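Long-range contact in transcriptional regulator, LacI family protein (Rhodococcus jostii, PDB 3K9C), which probably binds cis-regulatory DNA and controls transcription: residues G108-H120 against D142-H154. Numbering follows the deposited sequence.
Sequences GDDVAGITLAVDH and DRRAGFLAAMDRH
I114 packs against the backbone of G146 and F147. Its CG2 lies 3.5 Å from G146 C. The backbones come closest at V111 and G146, whose CA atoms are 4.3 Å apart. G146 has no side chain, and a CB there would run into I114 CG2 and V111 CA. The I114 CG1 branch is anti to the backbone N (chi1 -166°), which turns it toward F147; its CD1 lies 3.7 Å from F147 CB. Further along, V118 splits its two methyls. CG2 meets the F147 ring at CD1, 3.6 Å away, and CG1 sits by A150 CB and the selenium of M151. Strands 129-133 and 160-164 lie beneath this apolar layer. Helices 110-123 and 140-153 pack side by side on the four-stranded parallel sheet of a periplasmic-binding-protein-like domain. The axes of 110-120 and 142-153 approach to 7.8 Å, 45° from parallel. At the N-terminal end of 110-123, R143 grips D110 side-on. NE and NH2 both donate to D110 OD1, at 3.1 and 3.0 Å, from one face of the carboxylate. R143 also makes a cation-pi contact with Y220, and its NH2 hydrogen-bonds a glycerol, probably from the crystallisation liquor. A leucine in place of R143 would probably leave the buried D110 carboxylate without its countercharge. The solvent side, along T115, D119 and R153, is looser. One water donates to both T115 OG1 and G146 O. Another accepts from R153 NE at 2.8 Å and probably also donates to D119 OD1.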
loop_
_atom_site.group_PDB
_atom_site.type_symbol
_atom_site.label_atom_id
_atom_site.label_comp_id
_atom_site.label_asym_id
_atom_site.label_seq_id
_atom_site.Cartn_x
_atom_site.Cartn_y
_atom_site.Cartn_z
ATOM N N GLY B 108 15.243 6.906 -12.667
ATOM C CA GLY B 108 14.815 8.210 -13.129
ATOM C C GLY B 108 15.889 9.238 -12.835
ATOM O O GLY B 108 16.764 9.017 -11.991
ATOM N N ASP B 109 15.839 10.360 -13.543
ATOM C CA ASP B 109 16.809 11.425 -13.336
ATOM C C ASP B 109 16.326 12.258 -12.141
ATOM O O ASP B 109 15.683 13.292 -12.322
ATOM C CB ASP B 109 16.894 12.305 -14.586
ATOM C CG ASP B 109 18.111 13.220 -14.578
ATOM O OD1 ASP B 109 18.453 13.764 -13.503
ATOM O OD2 ASP B 109 18.718 13.394 -15.657
ATOM N N ASP B 110 16.633 11.787 -10.933
ATOM C CA ASP B 110 16.228 12.454 -9.696
ATOM C C ASP B 110 16.602 13.927 -9.610
ATOM O O ASP B 110 15.804 14.737 -9.137
ATOM C CB ASP B 110 16.789 11.711 -8.469
ATOM C CG ASP B 110 16.138 10.343 -8.264
ATOM O OD1 ASP B 110 14.898 10.245 -8.389
ATOM O OD2 ASP B 110 16.864 9.367 -7.965
ATOM N N VAL B 111 17.814 14.274 -10.039
ATOM C CA VAL B 111 18.246 15.673 -10.015
ATOM C C VAL B 111 17.288 16.461 -10.896
ATOM O O VAL B 111 16.725 17.467 -10.474
ATOM C CB VAL B 111 19.695 15.839 -10.561
ATOM C CG1 VAL B 111 20.036 17.317 -10.730
ATOM C CG2 VAL B 111 20.684 15.189 -9.612
ATOM N N ALA B 112 17.090 15.979 -12.121
ATOM C CA ALA B 112 16.190 16.638 -13.065
ATOM C C ALA B 112 14.770 16.714 -12.519
ATOM O O ALA B 112 14.092 17.726 -12.671
ATOM C CB ALA B 112 16.189 15.889 -14.402
ATOM N N GLY B 113 14.324 15.636 -11.881
ATOM C CA GLY B 113 12.973 15.606 -11.342
ATOM C C GLY B 113 12.683 16.673 -10.309
ATOM O O GLY B 113 11.682 17.401 -10.401
ATOM N N ILE B 114 13.557 16.784 -9.317
ATOM C CA ILE B 114 13.341 17.765 -8.271
ATOM C C ILE B 114 13.523 19.172 -8.829
ATOM O O ILE B 114 12.864 20.110 -8.377
ATOM C CB ILE B 114 14.259 17.482 -7.039
ATOM C CG1 ILE B 114 13.774 18.290 -5.838
ATOM C CG2 ILE B 114 15.704 17.799 -7.359
ATOM C CD1 ILE B 114 13.916 17.557 -4.523
ATOM N N THR B 115 14.387 19.324 -9.834
ATOM C CA THR B 115 14.579 20.639 -10.446
ATOM C C THR B 115 13.246 21.091 -11.054
ATOM O O THR B 115 12.900 22.273 -10.993
ATOM C CB THR B 115 15.674 20.613 -11.549
ATOM O OG1 THR B 115 16.899 20.130 -10.996
ATOM C CG2 THR B 115 15.919 22.004 -12.099
ATOM N N LEU B 116 12.496 20.151 -11.637
ATOM C CA LEU B 116 11.184 20.475 -12.218
ATOM C C LEU B 116 10.254 20.983 -11.118
ATOM O O LEU B 116 9.526 21.959 -11.303
ATOM C CB LEU B 116 10.551 19.236 -12.870
ATOM C CG LEU B 116 11.206 18.679 -14.137
ATOM C CD1 LEU B 116 10.532 17.369 -14.523
ATOM C CD2 LEU B 116 11.103 19.705 -15.270
ATOM N N ALA B 117 10.273 20.295 -9.978
ATOM C CA ALA B 117 9.452 20.675 -8.830
ATOM C C ALA B 117 9.808 22.101 -8.407
ATOM O O ALA B 117 8.928 22.934 -8.225
ATOM C CB ALA B 117 9.687 19.694 -7.662
ATOM N N VAL B 118 11.102 22.379 -8.252
ATOM C CA VAL B 118 11.550 23.716 -7.858
ATOM C C VAL B 118 11.213 24.770 -8.909
ATOM O O VAL B 118 10.706 25.835 -8.572
ATOM C CB VAL B 118 13.077 23.765 -7.581
ATOM C CG1 VAL B 118 13.538 25.226 -7.443
ATOM C CG2 VAL B 118 13.399 23.007 -6.290
ATOM N N ASP B 119 11.485 24.478 -10.179
ATOM C CA ASP B 119 11.170 25.438 -11.238
ATOM C C ASP B 119 9.682 25.784 -11.202
ATOM O O ASP B 119 9.300 26.951 -11.304
ATOM C CB ASP B 119 11.531 24.875 -12.614
ATOM C CG ASP B 119 13.028 24.719 -12.809
ATOM O OD1 ASP B 119 13.803 25.326 -12.042
ATOM O OD2 ASP B 119 13.433 23.993 -13.742
ATOM N N HIS B 120 8.846 24.761 -11.043
ATOM C CA HIS B 120 7.403 24.956 -10.979
ATOM C C HIS B 120 7.022 25.898 -9.842
ATOM O O HIS B 120 6.214 26.810 -10.026
ATOM C CB HIS B 120 6.702 23.600 -10.798
ATOM C CG HIS B 120 5.244 23.706 -10.477
ATOM N ND1 HIS B 120 4.333 24.278 -11.336
ATOM C CD2 HIS B 120 4.544 23.316 -9.388
ATOM C CE1 HIS B 120 3.132 24.237 -10.789
ATOM N NE2 HIS B 120 3.232 23.659 -9.605
ATOM N N ASP B 142 20.519 12.306 -4.220
ATOM C CA ASP B 142 20.325 13.030 -5.483
ATOM C C ASP B 142 19.235 14.097 -5.423
ATOM O O ASP B 142 19.430 15.214 -5.895
ATOM C CB ASP B 142 20.013 12.054 -6.625
ATOM C CG ASP B 142 21.262 11.402 -7.195
ATOM O OD1 ASP B 142 22.337 11.541 -6.580
ATOM O OD2 ASP B 142 21.167 10.747 -8.258
ATOM N N ARG B 143 18.081 13.766 -4.853
ATOM C CA ARG B 143 17.025 14.764 -4.786
ATOM C C ARG B 143 17.408 15.891 -3.845
ATOM O O ARG B 143 16.985 17.027 -4.037
ATOM C CB ARG B 143 15.692 14.137 -4.370
ATOM C CG ARG B 143 15.072 13.324 -5.475
ATOM C CD ARG B 143 13.828 12.583 -5.027
ATOM N NE ARG B 143 13.532 11.504 -5.962
ATOM C CZ ARG B 143 12.668 10.525 -5.732
ATOM N NH1 ARG B 143 11.994 10.477 -4.589
ATOM N NH2 ARG B 143 12.494 9.584 -6.647
ATOM N N ARG B 144 18.207 15.583 -2.833
ATOM C CA ARG B 144 18.642 16.624 -1.902
ATOM C C ARG B 144 19.626 17.562 -2.619
ATOM O O ARG B 144 19.482 18.778 -2.565
ATOM C CB ARG B 144 19.303 16.007 -0.666
ATOM C CG ARG B 144 19.733 17.033 0.375
ATOM C CD ARG B 144 20.534 16.392 1.499
ATOM N NE ARG B 144 21.291 17.401 2.235
ATOM C CZ ARG B 144 20.902 17.960 3.377
ATOM N NH1 ARG B 144 19.752 17.602 3.941
ATOM N NH2 ARG B 144 21.657 18.898 3.945
ATOM N N ALA B 145 20.612 16.993 -3.306
ATOM C CA ALA B 145 21.587 17.803 -4.035
ATOM C C ALA B 145 20.882 18.550 -5.165
ATOM O O ALA B 145 21.125 19.729 -5.398
ATOM C CB ALA B 145 22.682 16.921 -4.598
ATOM N N GLY B 146 20.000 17.855 -5.868
ATOM C CA GLY B 146 19.278 18.508 -6.936
ATOM C C GLY B 146 18.458 19.671 -6.416
ATOM O O GLY B 146 18.378 20.712 -7.068
ATOM N N PHE B 147 17.841 19.503 -5.246
ATOM C CA PHE B 147 17.019 20.568 -4.657
ATOM C C PHE B 147 17.842 21.815 -4.323
ATOM O O PHE B 147 17.444 22.940 -4.629
ATOM C CB PHE B 147 16.332 20.086 -3.367
ATOM C CG PHE B 147 15.573 21.164 -2.650
ATOM C CD1 PHE B 147 14.354 21.622 -3.145
ATOM C CD2 PHE B 147 16.104 21.772 -1.517
ATOM C CE1 PHE B 147 13.678 22.679 -2.522
ATOM C CE2 PHE B 147 15.438 22.829 -0.890
ATOM C CZ PHE B 147 14.226 23.283 -1.393
ATOM N N LEU B 148 18.973 21.605 -3.662
ATOM C CA LEU B 148 19.845 22.707 -3.281
ATOM C C LEU B 148 20.422 23.400 -4.520
ATOM O O LEU B 148 20.542 24.621 -4.560
ATOM C CB LEU B 148 20.972 22.182 -2.381
ATOM C CG LEU B 148 20.503 21.709 -1.000
ATOM C CD1 LEU B 148 21.626 20.988 -0.257
ATOM C CD2 LEU B 148 20.022 22.910 -0.214
ATOM N N ALA B 149 20.766 22.615 -5.533
ATOM C CA ALA B 149 21.321 23.178 -6.759
ATOM C C ALA B 149 20.288 24.051 -7.448
ATOM O O ALA B 149 20.582 25.176 -7.851
ATOM C CB ALA B 149 21.768 22.066 -7.695
ATOM N N ALA B 150 19.072 23.531 -7.586
ATOM C CA ALA B 150 18.013 24.283 -8.239
ATOM C C ALA B 150 17.698 25.560 -7.469
ATOM O O ALA B 150 17.457 26.600 -8.070
ATOM C CB ALA B 150 16.760 23.423 -8.375
HETATM N N MSE B 151 17.682 25.495 -6.142
HETATM C CA MSE B 151 17.386 26.703 -5.376
HETATM C C MSE B 151 18.476 27.754 -5.614
HETATM O O MSE B 151 18.197 28.950 -5.733
HETATM C CB MSE B 151 17.269 26.384 -3.877
HETATM C CG MSE B 151 16.003 25.625 -3.466
HETATM SE SE MSE B 151 14.401 26.672 -3.812
HETATM C CE MSE B 151 14.420 27.827 -2.230
ATOM N N ASP B 152 19.716 27.290 -5.701
ATOM C CA ASP B 152 20.853 28.169 -5.914
ATOM C C ASP B 152 20.783 28.823 -7.295
ATOM O O ASP B 152 21.132 29.994 -7.454
ATOM C CB ASP B 152 22.154 27.373 -5.753
ATOM C CG ASP B 152 23.390 28.258 -5.735
ATOM O OD1 ASP B 152 23.316 29.405 -5.236
ATOM O OD2 ASP B 152 24.445 27.788 -6.205
ATOM N N ARG B 153 20.307 28.070 -8.285
ATOM C CA ARG B 153 20.182 28.584 -9.646
ATOM C C ARG B 153 19.183 29.737 -9.700
ATOM O O ARG B 153 19.286 30.612 -10.561
ATOM C CB ARG B 153 19.725 27.477 -10.599
ATOM C CG ARG B 153 20.635 27.286 -11.806
ATOM C CD ARG B 153 19.972 26.453 -12.896
ATOM N NE ARG B 153 19.544 25.138 -12.423
ATOM C CZ ARG B 153 20.364 24.205 -11.945
ATOM N NH1 ARG B 153 21.673 24.434 -11.868
ATOM N NH2 ARG B 153 19.873 23.037 -11.551
ATOM N N HIS B 154 18.210 29.731 -8.792
ATOM C CA HIS B 154 17.210 30.790 -8.748
ATOM C C HIS B 154 17.581 31.901 -7.771
ATOM O O HIS B 154 16.785 32.804 -7.535
ATOM C CB HIS B 154 15.832 30.245 -8.358
ATOM C CG HIS B 154 15.147 29.471 -9.444
ATOM N ND1 HIS B 154 15.430 28.149 -9.711
ATOM C CD2 HIS B 154 14.192 29.837 -10.331
ATOM C CE1 HIS B 154 14.680 27.733 -10.716
ATOM N NE2 HIS B 154 13.919 28.739 -11.111
HETATM O O HOH W 1 19.837 8.645 -7.768
HETATM O O HOH W 2 19.830 11.721 -10.800
HETATM O O HOH W 3 19.215 21.102 -9.943
HETATM O O HOH W 4 16.755 25.511 -12.334
#